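Local structure of nickel-dependent hydrogenase large subunit (Allochromatium vinosum, 3MYR) at residues E326-S331 with D355-V360; D532-V537 with L546-S551. The protein forms the large subunit of a heterodimeric [NiFe] hydrogenase that oxidises H2 at a nickel-iron centre, probably recycling the H2 released by nitrogenase. One frame throughout, in Å; residues are numbered along the deposited sequence.

Contact 1 of 2, residues E326-S331 with D355-V360; sequences EFVNHS and DRRGGV
Arg-357 lays its guanidinium end against the backbone carbonyls of Val-328, Asn-329 and Ser-331 and accounts for 86 of the 149 Å² buried between the segments. Its two terminal nitrogens converge end-on upon one acceptor, Val-328 O: NH2 of Arg-357 lies 3.0 Å from Val-328 O and NH1 of Arg-357 also 3.0 Å from it. Because both donors share a single oxygen, neither bond is straight, the N-H...O angle at NH2 being 142°. NH2 lies in the carbonyl plane, on a lone pair, while NH1 is tilted 32° from that plane; the oxygen itself lies near the plane of the guanidinium. The acceptor takes a third donor as well, since Ser-331 N is bonded to Val-328 O at 3.2 Å, closing the tight reversal that follows strand 324-327. On the other segment, Arg-357 is the third residue of a type I beta turn running from Asp-355 to Gly-358, closed by Gly-358 N to Asp-355 O at 3.1 Å. The contact thus joins one chain reversal to another through one long side chain, which bends at chi2 (-51°) and again at chi3 before its flat end reaches the carbonyls. Ser-331 O sits above one guanidinium face, towards the rim, 3.1 Å from Arg-357 NH1, but at an angle too poor for a hydrogen bond. The side chain of Val-328 adds a looser touch: its CG2 is 4.0 Å from Arg-357 NH1, the two side chains crossing at about a right angle. Outside the segments, NH1 is also hydrogen-bonded to Tyr-333 O and NH2 forms a salt bridge with Asp-371, so the positive charge probably has a direct counterion. The side chain of Val-328 is about 9 Å from the bound magnesium ion, whose ligands include Glu-42 and His-561.

Contact 2 of 2, residues D532-V537 with L546-S551; sequences DNHQLV and LRTIHS
His-534 and Thr-548 carry the whole contact, burying 42 and 37 Å² of the 79 Å² total, and their side chains come from opposite directions to bridge backbones whose CA atoms, His-534 to Thr-548, are 9.3 Å apart. The imidazole meets the threonine edge-on, with the Thr-548 hydroxyl near the ring plane. Which ring atom faces that hydroxyl is doubtful, as the imidazole is probably turned over in the model. On the helix, Thr-548 holds OG1 anti to its carbonyl carbon (chi1 -72°), which puts the hydroxyl at the ring's edge and lets it share a hydrogen bond with the hydroxyl of Thr-426. One turn on, Ser-551 OG donates to Thr-548 O at 2.6 Å, in the carbonyl plane and on a lone pair, and Arg-429 also bonds to that serine oxygen. An alanine in place of His-534 lacks the ring, and Thr-548 would probably be left with a gap beside its hydroxyl. Thr-548 also packs on Trp-271 and on Ala-529 and Leu-530 of helix 525-531, while His-534 rests on Ile-28 and pairs with it through the backbone, so the contact joins helix 543-551, which packs on helix 525-531, to the loop that runs beside strand 27-35.

In the fold
From the N terminus, contact 1 comes first: 326-331 leaves strand 324-327, and 23 residues without helix or strand intervene before 355-360 returns against it, inside the long connection that leads to the antiparallel partner, strand 378-381. Contact 2 closes a much shorter loop, only eight residues separating 532-537 from 546-551, the last three of them already helical. The first contact is complete before the second opens, so the two lie in series and neither nest nor cross. Their centres are 26 Å apart and their nearest atoms about 16 Å. Contact 1 gathers an irregular loop near the magnesium site, whereas contact 2 ties helix 543-551 to a loop that is itself hydrogen-bonded to N-terminal strand 27-35.

Contact 1 of 2, residues E326-S331 with D355-V360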
loop_
_atom_site.group_PDB
_atom_site.type_symbol
_atom_site.label_atom_id
_atom_site.label_comp_id
_atom_site.label_asym_id
_atom_site.label_seq_id
_atom_site.Cartn_x
_atom_site.Cartn_y
_atom_site.Cartn_z
ATOM N N GLU B 326 -15.574 5.755 16.135
ATOM C CA GLU B 326 -14.166 6.036 16.345
ATOM C C GLU B 326 -14.010 6.984 17.512
ATOM O O GLU B 326 -14.731 8.029 17.592
ATOM C CB GLU B 326 -13.546 6.679 15.110
ATOM C CG GLU B 326 -13.512 5.745 13.882
ATOM C CD GLU B 326 -12.899 6.406 12.657
ATOM O OE1 GLU B 326 -11.760 5.990 12.311
ATOM O OE2 GLU B 326 -13.545 7.312 12.041
ATOM N N PHE B 327 -13.040 6.648 18.352
ATOM C CA PHE B 327 -12.776 7.399 19.586
ATOM C C PHE B 327 -11.443 8.112 19.441
ATOM O O PHE B 327 -10.577 7.714 18.611
ATOM C CB PHE B 327 -12.747 6.451 20.803
ATOM C CG PHE B 327 -14.105 5.942 21.203
ATOM C CD1 PHE B 327 -14.854 6.601 22.219
ATOM C CD2 PHE B 327 -14.652 4.823 20.594
ATOM C CE1 PHE B 327 -16.135 6.098 22.625
ATOM C CE2 PHE B 327 -15.922 4.309 20.974
ATOM C CZ PHE B 327 -16.677 4.955 22.004
ATOM N N VAL B 328 -11.294 9.189 20.221
ATOM C CA VAL B 328 -10.117 10.013 20.178
ATOM C C VAL B 328 -9.580 10.324 21.585
ATOM O O VAL B 328 -8.800 11.242 21.747
ATOM C CB VAL B 328 -10.284 11.251 19.346
ATOM C CG1 VAL B 328 -10.635 10.868 17.881
ATOM C CG2 VAL B 328 -11.361 12.229 19.974
ATOM N N ASN B 329 -9.954 9.512 22.573
ATOM C CA ASN B 329 -9.494 9.750 23.958
ATOM C C ASN B 329 -7.969 9.771 24.012
ATOM O O ASN B 329 -7.440 10.335 24.939
ATOM C CB ASN B 329 -9.884 8.604 24.882
ATOM C CG ASN B 329 -11.335 8.208 24.747
ATOM O OD1 ASN B 329 -11.680 7.419 23.866
ATOM N ND2 ASN B 329 -12.178 8.673 25.690
ATOM N N HIS B 330 -7.282 9.053 23.094
ATOM C CA HIS B 330 -5.799 9.053 23.070
ATOM C C HIS B 330 -5.238 9.337 21.664
ATOM O O HIS B 330 -4.187 8.818 21.310
ATOM C CB HIS B 330 -5.250 7.726 23.589
ATOM C CG HIS B 330 -5.364 7.591 25.077
ATOM N ND1 HIS B 330 -6.355 6.851 25.689
ATOM C CD2 HIS B 330 -4.653 8.177 26.076
ATOM C CE1 HIS B 330 -6.204 6.923 27.008
ATOM N NE2 HIS B 330 -5.177 7.712 27.267
ATOM N N SER B 331 -5.920 10.229 20.917
ATOM C CA SER B 331 -5.572 10.583 19.537
ATOM C C SER B 331 -5.505 12.100 19.457
ATOM O O SER B 331 -6.162 12.801 20.237
ATOM C CB SER B 331 -6.644 10.080 18.558
ATOM O OG SER B 331 -6.868 8.677 18.771
ATOM N N ASP B 355 -1.171 19.952 19.740
ATOM C CA ASP B 355 -0.720 20.628 20.954
ATOM C C ASP B 355 -1.689 20.405 22.097
ATOM O O ASP B 355 -1.277 19.998 23.190
ATOM C CB ASP B 355 -0.568 22.148 20.701
ATOM C CG ASP B 355 0.606 22.464 19.761
ATOM O OD1 ASP B 355 1.402 21.557 19.393
ATOM O OD2 ASP B 355 0.802 23.639 19.444
ATOM N N ARG B 356 -2.961 20.679 21.858
ATOM C CA ARG B 356 -3.932 20.655 22.953
ATOM C C ARG B 356 -4.277 19.255 23.389
ATOM O O ARG B 356 -4.870 19.077 24.450
ATOM C CB ARG B 356 -5.174 21.478 22.634
ATOM C CG ARG B 356 -4.869 22.994 22.810
ATOM C CD ARG B 356 -5.927 23.940 22.203
ATOM N NE ARG B 356 -7.223 23.830 22.877
ATOM C CZ ARG B 356 -8.318 23.310 22.316
ATOM N NH1 ARG B 356 -8.288 22.856 21.054
ATOM N NH2 ARG B 356 -9.454 23.243 23.018
ATOM N N ARG B 357 -3.865 18.258 22.610
ATOM C CA ARG B 357 -4.108 16.880 23.002
ATOM C C ARG B 357 -2.838 16.240 23.522
ATOM O O ARG B 357 -2.746 15.021 23.591
ATOM C CB ARG B 357 -4.727 16.070 21.846
ATOM C CG ARG B 357 -6.178 16.535 21.463
ATOM C CD ARG B 357 -7.108 16.606 22.693
ATOM N NE ARG B 357 -7.086 15.331 23.418
ATOM C CZ ARG B 357 -7.705 14.217 23.019
ATOM N NH1 ARG B 357 -8.418 14.187 21.890
ATOM N NH2 ARG B 357 -7.615 13.129 23.767
ATOM N N GLY B 358 -1.829 17.050 23.832
ATOM C CA GLY B 358 -0.632 16.521 24.521
ATOM C C GLY B 358 0.465 16.055 23.584
ATOM O O GLY B 358 1.446 15.419 24.039
ATOM N N GLY B 359 0.338 16.326 22.281
ATOM C CA GLY B 359 1.420 15.983 21.333
ATOM C C GLY B 359 2.733 16.656 21.813
ATOM O O GLY B 359 2.733 17.833 22.180
ATOM N N VAL B 360 3.844 15.931 21.843
ATOM C CA VAL B 360 5.122 16.472 22.381
ATOM C C VAL B 360 5.939 17.192 21.308
ATOM O O VAL B 360 5.991 16.728 20.149
ATOM C CB VAL B 360 5.998 15.371 22.995
ATOM C CG1 VAL B 360 7.354 16.041 23.622
ATOM C CG2 VAL B 360 5.241 14.695 24.155
#

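Contact 2 of 2, residues D532-V537 with L546-S551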
loop_
_atom_site.group_PDB
_atom_site.type_symbol
_atom_site.label_atom_id
_atom_site.label_comp_id
_atom_site.label_asym_id
_atom_site.label_seq_id
_atom_site.Cartn_x
_atom_site.Cartn_y
_atom_site.Cartn_z
ATOM N N ASP B 532 0.868 -9.589 24.854
ATOM C CA ASP B 532 0.573 -11.034 25.003
ATOM C C ASP B 532 1.868 -11.915 24.868
ATOM O O ASP B 532 2.332 -12.251 23.753
ATOM C CB ASP B 532 -0.541 -11.440 24.006
ATOM C CG ASP B 532 -0.679 -12.954 23.846
ATOM O OD1 ASP B 532 -1.089 -13.425 22.751
ATOM O OD2 ASP B 532 -0.428 -13.688 24.829
ATOM N N ASN B 533 2.487 -12.220 25.996
ATOM C CA ASN B 533 3.556 -13.234 26.029
ATOM C C ASN B 533 4.837 -12.848 25.257
ATOM O O ASN B 533 5.438 -13.661 24.549
ATOM C CB ASN B 533 2.973 -14.590 25.567
ATOM C CG ASN B 533 3.880 -15.801 25.928
ATOM O OD1 ASN B 533 3.737 -16.918 25.367
ATOM N ND2 ASN B 533 4.817 -15.583 26.837
ATOM N N HIS B 534 5.245 -11.582 25.332
ATOM C CA HIS B 534 6.515 -11.196 24.689
ATOM C C HIS B 534 7.638 -10.908 25.662
ATOM O O HIS B 534 7.464 -10.118 26.545
ATOM C CB HIS B 534 6.336 -9.965 23.770
ATOM C CG HIS B 534 5.532 -10.257 22.531
ATOM N ND1 HIS B 534 6.060 -10.148 21.253
ATOM C CD2 HIS B 534 4.276 -10.738 22.378
ATOM C CE1 HIS B 534 5.169 -10.576 20.363
ATOM N NE2 HIS B 534 4.079 -10.935 21.015
ATOM N N GLN B 535 8.843 -11.375 25.333
ATOM C CA GLN B 535 10.102 -11.087 26.061
ATOM C C GLN B 535 11.104 -10.581 25.021
ATOM O O GLN B 535 11.048 -10.994 23.840
ATOM C CB GLN B 535 10.619 -12.349 26.774
ATOM C CG GLN B 535 9.740 -12.791 27.996
ATOM C CD GLN B 535 8.373 -13.506 27.610
ATOM O OE1 GLN B 535 7.365 -13.430 28.361
ATOM N NE2 GLN B 535 8.350 -14.195 26.452
ATOM N N LEU B 536 11.891 -9.563 25.370
ATOM C CA LEU B 536 12.965 -9.091 24.472
ATOM C C LEU B 536 14.321 -9.590 24.985
ATOM O O LEU B 536 14.680 -9.308 26.142
ATOM C CB LEU B 536 12.996 -7.564 24.462
ATOM C CG LEU B 536 12.122 -6.815 23.445
ATOM C CD1 LEU B 536 10.824 -7.558 23.293
ATOM C CD2 LEU B 536 11.889 -5.373 23.926
ATOM N N VAL B 537 15.085 -10.309 24.167
ATOM C CA VAL B 537 16.445 -10.555 24.588
ATOM C C VAL B 537 17.336 -9.304 24.690
ATOM O O VAL B 537 18.179 -9.213 25.606
ATOM C CB VAL B 537 17.173 -11.809 24.003
ATOM C CG1 VAL B 537 16.306 -12.773 23.227
ATOM C CG2 VAL B 537 18.529 -11.486 23.388
ATOM N N LEU B 546 9.323 -6.576 16.196
ATOM C CA LEU B 546 9.159 -6.481 14.772
ATOM C C LEU B 546 8.403 -7.703 14.261
ATOM O O LEU B 546 7.563 -7.575 13.413
ATOM C CB LEU B 546 10.530 -6.366 14.076
ATOM C CG LEU B 546 11.370 -5.115 14.433
ATOM C CD1 LEU B 546 12.669 -5.121 13.609
ATOM C CD2 LEU B 546 10.621 -3.839 14.196
ATOM N N ARG B 547 8.751 -8.896 14.732
ATOM C CA ARG B 547 8.076 -10.084 14.189
ATOM C C ARG B 547 6.568 -9.970 14.319
ATOM O O ARG B 547 5.863 -10.279 13.388
ATOM C CB ARG B 547 8.540 -11.355 14.942
ATOM C CG ARG B 547 9.825 -11.850 14.458
ATOM C CD ARG B 547 10.377 -12.999 15.320
ATOM N NE ARG B 547 11.631 -13.411 14.750
ATOM C CZ ARG B 547 12.321 -14.495 15.074
ATOM N NH1 ARG B 547 11.943 -15.284 16.072
ATOM N NH2 ARG B 547 13.434 -14.746 14.417
ATOM N N THR B 548 6.088 -9.528 15.485
ATOM C CA THR B 548 4.666 -9.445 15.771
ATOM C C THR B 548 4.034 -8.231 15.104
ATOM O O THR B 548 2.996 -8.362 14.390
ATOM C CB THR B 548 4.403 -9.469 17.279
ATOM O OG1 THR B 548 4.645 -10.793 17.766
ATOM C CG2 THR B 548 2.920 -9.111 17.643
ATOM N N ILE B 549 4.710 -7.092 15.187
ATOM C CA ILE B 549 4.139 -5.891 14.522
ATOM C C ILE B 549 4.037 -6.170 12.988
ATOM O O ILE B 549 3.011 -5.937 12.392
ATOM C CB ILE B 549 4.937 -4.588 14.874
ATOM C CG1 ILE B 549 4.720 -4.144 16.348
ATOM C CG2 ILE B 549 4.600 -3.416 13.942
ATOM C CD1 ILE B 549 3.292 -4.014 16.808
ATOM N N HIS B 550 5.087 -6.726 12.381
ATOM C CA HIS B 550 5.082 -6.956 10.923
ATOM C C HIS B 550 4.016 -7.992 10.561
ATOM O O HIS B 550 3.446 -7.948 9.471
ATOM C CB HIS B 550 6.440 -7.448 10.433
ATOM C CG HIS B 550 7.500 -6.392 10.421
ATOM N ND1 HIS B 550 8.824 -6.661 10.714
ATOM C CD2 HIS B 550 7.449 -5.078 10.083
ATOM C CE1 HIS B 550 9.535 -5.555 10.561
ATOM N NE2 HIS B 550 8.726 -4.581 10.183
ATOM N N SER B 551 3.692 -8.905 11.482
ATOM C CA SER B 551 2.676 -9.907 11.139
ATOM C C SER B 551 1.312 -9.272 10.866
ATOM O O SER B 551 0.491 -9.911 10.237
ATOM C CB SER B 551 2.523 -10.998 12.224
ATOM O OG SER B 551 1.918 -10.489 13.431
#